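Local coordinates for tubulin-like protein CetZ (Methanosaeta thermophila, PDB 3ZID), which binds and probably hydrolyses GTP as an archaeal tubulin/FtsZ-like cytoskeletal protein that is probably involved in controlling cell shape, at residues T110-G115 with A157-E162; L123-L128 with I164-D169. One frame throughout, in Å; residues are numbered along the deposited sequence.

Interaction 1: T110-G115 with A157-E162. With GDP (guanosine-5'-diphosphate), chain C.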
# COMPACT_ATOMS: atom_id res chain seq x y z
N THR A 110 2.43 4.41 -2.46
CA THR A 110 1.70 4.94 -3.59
C THR A 110 0.32 4.28 -3.70
O THR A 110 0.10 3.17 -3.21
CB THR A 110 2.49 4.69 -4.92
OG1 THR A 110 1.71 5.15 -6.02
CG2 THR A 110 2.73 3.20 -5.13
N SER A 111 -0.61 4.96 -4.37
CA SER A 111 -1.79 4.28 -4.88
C SER A 111 -1.42 3.58 -6.19
O SER A 111 -0.46 3.97 -6.87
CB SER A 111 -2.95 5.25 -5.13
OG SER A 111 -2.71 6.09 -6.24
N VAL A 112 -2.18 2.56 -6.55
CA VAL A 112 -1.92 1.86 -7.78
C VAL A 112 -2.76 2.41 -8.92
O VAL A 112 -2.56 2.01 -10.05
CB VAL A 112 -2.15 0.34 -7.63
CG1 VAL A 112 -1.27 -0.21 -6.54
CG2 VAL A 112 -3.61 0.05 -7.32
N SER A 113 -3.67 3.33 -8.62
CA SER A 113 -4.70 3.80 -9.57
C SER A 113 -4.45 5.14 -10.26
O SER A 113 -5.05 5.43 -11.30
CB SER A 113 -6.08 3.85 -8.90
OG SER A 113 -6.58 2.54 -8.69
N GLY A 114 -3.59 5.96 -9.70
CA GLY A 114 -3.32 7.24 -10.32
C GLY A 114 -2.32 7.09 -11.47
O GLY A 114 -2.01 5.98 -11.92
N GLY A 115 -1.82 8.22 -11.94
CA GLY A 115 -0.89 8.23 -13.05
C GLY A 115 0.55 8.36 -12.60
O GLY A 115 1.45 7.77 -13.19
N ALA A 157 -4.91 -2.60 -12.13
CA ALA A 157 -4.58 -3.94 -12.61
C ALA A 157 -3.18 -4.03 -13.18
O ALA A 157 -2.43 -4.95 -12.85
CB ALA A 157 -5.60 -4.42 -13.64
N PHE A 158 -2.82 -3.07 -14.03
CA PHE A 158 -1.48 -3.08 -14.63
C PHE A 158 -0.37 -2.68 -13.66
O PHE A 158 0.78 -3.14 -13.79
CB PHE A 158 -1.44 -2.21 -15.87
CG PHE A 158 -2.27 -2.76 -16.98
CD1 PHE A 158 -1.92 -3.95 -17.59
CD2 PHE A 158 -3.37 -2.07 -17.43
CE1 PHE A 158 -2.69 -4.47 -18.62
CE2 PHE A 158 -4.13 -2.56 -18.47
CZ PHE A 158 -3.79 -3.76 -19.07
N CYS A 159 -0.69 -1.80 -12.72
CA CYS A 159 0.30 -1.41 -11.73
C CYS A 159 0.67 -2.58 -10.84
O CYS A 159 1.86 -2.85 -10.59
CB CYS A 159 -0.22 -0.27 -10.86
SG CYS A 159 0.95 0.19 -9.56
N LEU A 160 -0.34 -3.29 -10.35
CA LEU A 160 -0.09 -4.46 -9.49
C LEU A 160 0.76 -5.51 -10.21
O LEU A 160 1.63 -6.15 -9.59
CB LEU A 160 -1.41 -5.06 -8.99
CG LEU A 160 -2.13 -4.23 -7.92
CD1 LEU A 160 -3.58 -4.71 -7.74
CD2 LEU A 160 -1.35 -4.29 -6.59
N ARG A 161 0.51 -5.69 -11.50
CA ARG A 161 1.33 -6.60 -12.30
C ARG A 161 2.79 -6.18 -12.32
O ARG A 161 3.67 -7.00 -12.08
CB ARG A 161 0.80 -6.73 -13.73
CG ARG A 161 -0.44 -7.59 -13.83
CD ARG A 161 -1.14 -7.47 -15.18
NE ARG A 161 -0.35 -8.02 -16.28
CZ ARG A 161 -0.84 -8.26 -17.49
NH1 ARG A 161 -2.11 -8.02 -17.75
NH2 ARG A 161 -0.06 -8.75 -18.44
N GLU A 162 3.05 -4.90 -12.59
CA GLU A 162 4.43 -4.43 -12.61
C GLU A 162 5.14 -4.55 -11.26
O GLU A 162 6.34 -4.82 -11.23
CB GLU A 162 4.51 -2.99 -13.10
CG GLU A 162 4.23 -2.82 -14.57
CD GLU A 162 4.11 -1.36 -14.96
OE1 GLU A 162 4.45 -0.49 -14.13
OE2 GLU A 162 3.70 -1.10 -16.10
PB GDP C . -1.41 10.28 -8.66
O1B GDP C . -0.45 9.15 -8.32
O2B GDP C . -1.02 11.53 -7.91
O3B GDP C . -1.34 10.52 -10.16
O3A GDP C . -2.91 9.83 -8.33
PA GDP C . -3.42 9.51 -6.84
O1A GDP C . -4.33 10.58 -6.35
O2A GDP C . -2.29 9.22 -5.87
O5' GDP C . -4.18 8.15 -7.13
C5' GDP C . -5.60 8.12 -7.03
C4' GDP C . -5.98 6.91 -6.20
O4' GDP C . -5.48 7.11 -4.87
C3' GDP C . -7.48 6.84 -6.10
O3' GDP C . -7.81 5.46 -5.88
C2' GDP C . -7.77 7.65 -4.87
O2' GDP C . -8.98 7.21 -4.27
C1' GDP C . -6.58 7.31 -3.98
N9 GDP C . -6.15 8.37 -3.07
C8 GDP C . -5.85 9.65 -3.39
N7 GDP C . -5.43 10.32 -2.29
C5 GDP C . -5.47 9.45 -1.26
C6 GDP C . -5.14 9.49 0.17
O6 GDP C . -4.75 10.54 0.69
N1 GDP C . -5.29 8.37 0.88
C2 GDP C . -5.73 7.23 0.34
N2 GDP C . -5.87 6.15 1.14
N3 GDP C . -6.06 7.09 -0.97
C4 GDP C . -5.93 8.16 -1.79
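A chi1 of -59° sets CG1 of Val112 beside its backbone N and against Cys159 SG and Leu160 CD2, while Cys159 has SG swung anti to its own backbone N (chi1 177°). The CB of Val112 itself points at the helix segment 157-162. The thiol sulfur lies against the root of the valine, SG to Val112 CB being 3.7 Å, while the CB of Cys159 rests 3.4 Å from the backbone O of Val112. The next residue, Leu160, extends its CD2 branch obliquely toward the same valine, reaching Val112 CG1 at 4.1 Å. A short branched residue and a small, weakly polar thiol suit a place where the CA atoms of Val112 and Cys159 come within 5.6 Å; leucine is long enough to close the side of the patch. Leu143 of strand 136-143 touches both Val112 and Leu160, so the apolar cluster continues into the sheet.

Val112 comes directly after strand 105-111, where the chain enters the glycine-rich tubulin signature loop, here SGGTGSS from Ser113, which runs into the start of helix 117-131. The other face of this loop holds GDP. Ser111 OG donates to the ester oxygen O5' of GDP at 2.7 Å, and Gly115 N to the beta-phosphate oxygen O3B of GDP at 2.9 Å, the latter bond bent to 140° at the hydrogen. Gly114 has no side chain to obstruct the nucleotide: its CA is 3.3 Å from the bridging O3A of GDP. Ser113 adds polar links to helix 150-165, its OG to the backbone O of Tyr152 and its O to Asn155 ND2.

Interaction 2: L123-L128 with I164-D169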
# COMPACT_ATOMS: atom_id res chain seq x y z
N LEU A 123 8.97 1.59 -11.40
CA LEU A 123 10.21 1.99 -12.08
C LEU A 123 11.28 2.34 -11.08
O LEU A 123 12.45 1.95 -11.24
CB LEU A 123 9.98 3.20 -13.01
CG LEU A 123 9.01 2.93 -14.16
CD1 LEU A 123 8.83 4.10 -15.16
CD2 LEU A 123 9.53 1.74 -14.84
N MET A 124 10.88 3.07 -10.05
CA MET A 124 11.79 3.52 -9.00
C MET A 124 12.30 2.34 -8.19
O MET A 124 13.46 2.31 -7.77
CB MET A 124 11.07 4.52 -8.09
CG MET A 124 12.01 5.45 -7.33
SD MET A 124 11.10 6.68 -6.36
CE MET A 124 9.81 7.09 -7.52
N ILE A 125 11.45 1.36 -7.95
CA ILE A 125 11.88 0.19 -7.18
C ILE A 125 12.93 -0.58 -7.97
O ILE A 125 13.95 -1.03 -7.42
CB ILE A 125 10.67 -0.70 -6.82
CG1 ILE A 125 9.80 0.01 -5.78
CG2 ILE A 125 11.13 -2.07 -6.33
CD1 ILE A 125 8.41 -0.57 -5.66
N HIS A 126 12.71 -0.71 -9.27
CA HIS A 126 13.68 -1.39 -10.12
C HIS A 126 15.06 -0.78 -9.95
O HIS A 126 16.05 -1.48 -9.77
CB HIS A 126 13.27 -1.31 -11.60
CG HIS A 126 14.21 -2.05 -12.51
ND1 HIS A 126 14.41 -3.41 -12.43
CD2 HIS A 126 15.07 -1.59 -13.45
CE1 HIS A 126 15.31 -3.77 -13.33
NE2 HIS A 126 15.73 -2.69 -13.96
N GLU A 127 15.11 0.54 -10.04
CA GLU A 127 16.38 1.23 -9.93
C GLU A 127 16.98 1.13 -8.54
O GLU A 127 18.18 0.95 -8.38
CB GLU A 127 16.20 2.69 -10.35
CG GLU A 127 15.91 2.86 -11.83
CD GLU A 127 17.00 2.21 -12.69
OE1 GLU A 127 18.21 2.38 -12.37
OE2 GLU A 127 16.65 1.53 -13.68
N LEU A 128 16.12 1.20 -7.52
CA LEU A 128 16.57 1.12 -6.13
C LEU A 128 17.20 -0.22 -5.78
O LEU A 128 18.20 -0.29 -5.04
CB LEU A 128 15.40 1.42 -5.17
CG LEU A 128 14.91 2.88 -5.15
CD1 LEU A 128 13.63 3.01 -4.35
CD2 LEU A 128 15.99 3.81 -4.61
N ILE A 164 4.69 -6.84 -8.87
CA ILE A 164 5.10 -8.22 -8.75
C ILE A 164 6.30 -8.51 -9.63
O ILE A 164 7.28 -9.13 -9.20
CB ILE A 164 3.94 -9.15 -9.15
CG1 ILE A 164 2.78 -9.01 -8.17
CG2 ILE A 164 4.40 -10.60 -9.23
CD1 ILE A 164 1.55 -9.70 -8.66
N GLU A 165 6.22 -8.02 -10.87
CA GLU A 165 7.28 -8.21 -11.86
C GLU A 165 8.63 -7.65 -11.41
O GLU A 165 9.67 -8.20 -11.71
CB GLU A 165 6.84 -7.58 -13.19
CG GLU A 165 5.77 -8.41 -13.89
CD GLU A 165 5.41 -7.89 -15.28
OE1 GLU A 165 5.62 -6.68 -15.54
OE2 GLU A 165 4.90 -8.69 -16.09
N VAL A 166 8.61 -6.54 -10.69
CA VAL A 166 9.86 -5.88 -10.34
C VAL A 166 10.55 -6.57 -9.14
O VAL A 166 11.68 -6.24 -8.79
CB VAL A 166 9.62 -4.37 -10.08
CG1 VAL A 166 9.03 -4.16 -8.69
CG2 VAL A 166 10.90 -3.59 -10.26
N GLU A 167 9.87 -7.56 -8.56
CA GLU A 167 10.43 -8.42 -7.52
C GLU A 167 10.94 -7.66 -6.29
O GLU A 167 12.07 -7.85 -5.84
CB GLU A 167 11.56 -9.29 -8.10
CG GLU A 167 11.09 -10.46 -8.94
CD GLU A 167 12.24 -11.26 -9.53
OE1 GLU A 167 13.39 -10.76 -9.54
OE2 GLU A 167 11.99 -12.40 -10.00
N ALA A 168 10.07 -6.84 -5.73
CA ALA A 168 10.33 -6.20 -4.46
C ALA A 168 10.21 -7.23 -3.35
O ALA A 168 9.91 -8.39 -3.61
CB ALA A 168 9.37 -5.07 -4.24
N ASP A 169 10.42 -6.83 -2.10
CA ASP A 169 10.23 -7.74 -0.98
C ASP A 169 8.79 -7.70 -0.49
O ASP A 169 8.48 -7.11 0.54
CB ASP A 169 11.20 -7.42 0.15
CG ASP A 169 12.64 -7.46 -0.31
OD1 ASP A 169 13.15 -8.57 -0.56
OD2 ASP A 169 13.25 -6.38 -0.46
O HOH W 1 13.75 -5.54 -10.87
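Val166 lays its two methyl groups over neighbouring residues of helix 117-131, CG1 on Ile125 and CG2 on His126. Its CG2, anti to the backbone N, is 3.5 Å from His126 CA and 3.6 Å from His126 CB, so it packs on the backbone as much as on the side chain. The CG1 branch meets Ile125 CG2 at 3.8 Å, the two side chains crossing at about a right angle. That same isoleucine methyl also reaches Ala168 CB, 4.1 Å away; the small alanine fits beside the sheet, where Pro139 touches both residues. Helices 117-131 and 150-165 are successive connections of the Rossmann-like parallel sheet, packed side by side over strand 136-143 as in consecutive beta-alpha-beta crossovers.

The chain leaves helix 150-165 in this region, Glu167 taking positive phi. At the outer edge a water lies in the plane of the His126 ring, 2.7 Å from ND1; it donates to Val166 O at 3.0 Å. Lys129 NZ also bonds to Val166 O. The methyls thus supply fit without directional bonds, whereas water and lysine satisfy a carbonyl near the helix end and probably help fix the chain's course there.

The centres of the two contacts lie 13 Å apart within the GTPase domain. Interaction 1 draws on helix 150-165 through residues 157-162, interaction 2 on the turn where the chain leaves that helix. Their other halves also follow one another, strand 105-111 with its phosphate loop leading into helix 117-131. Along the chain the order is 110-115, 123-128, 157-162, 164-169, so the two contacts interleave. Strand 136-143, parallel to and beside strand 105-111, comes between them in sequence and lies beneath both. The helix meets the nucleotide-binding loop and the turn following it meets helix 117-131, consistent with one continuous packed layer behind the GDP phosphates.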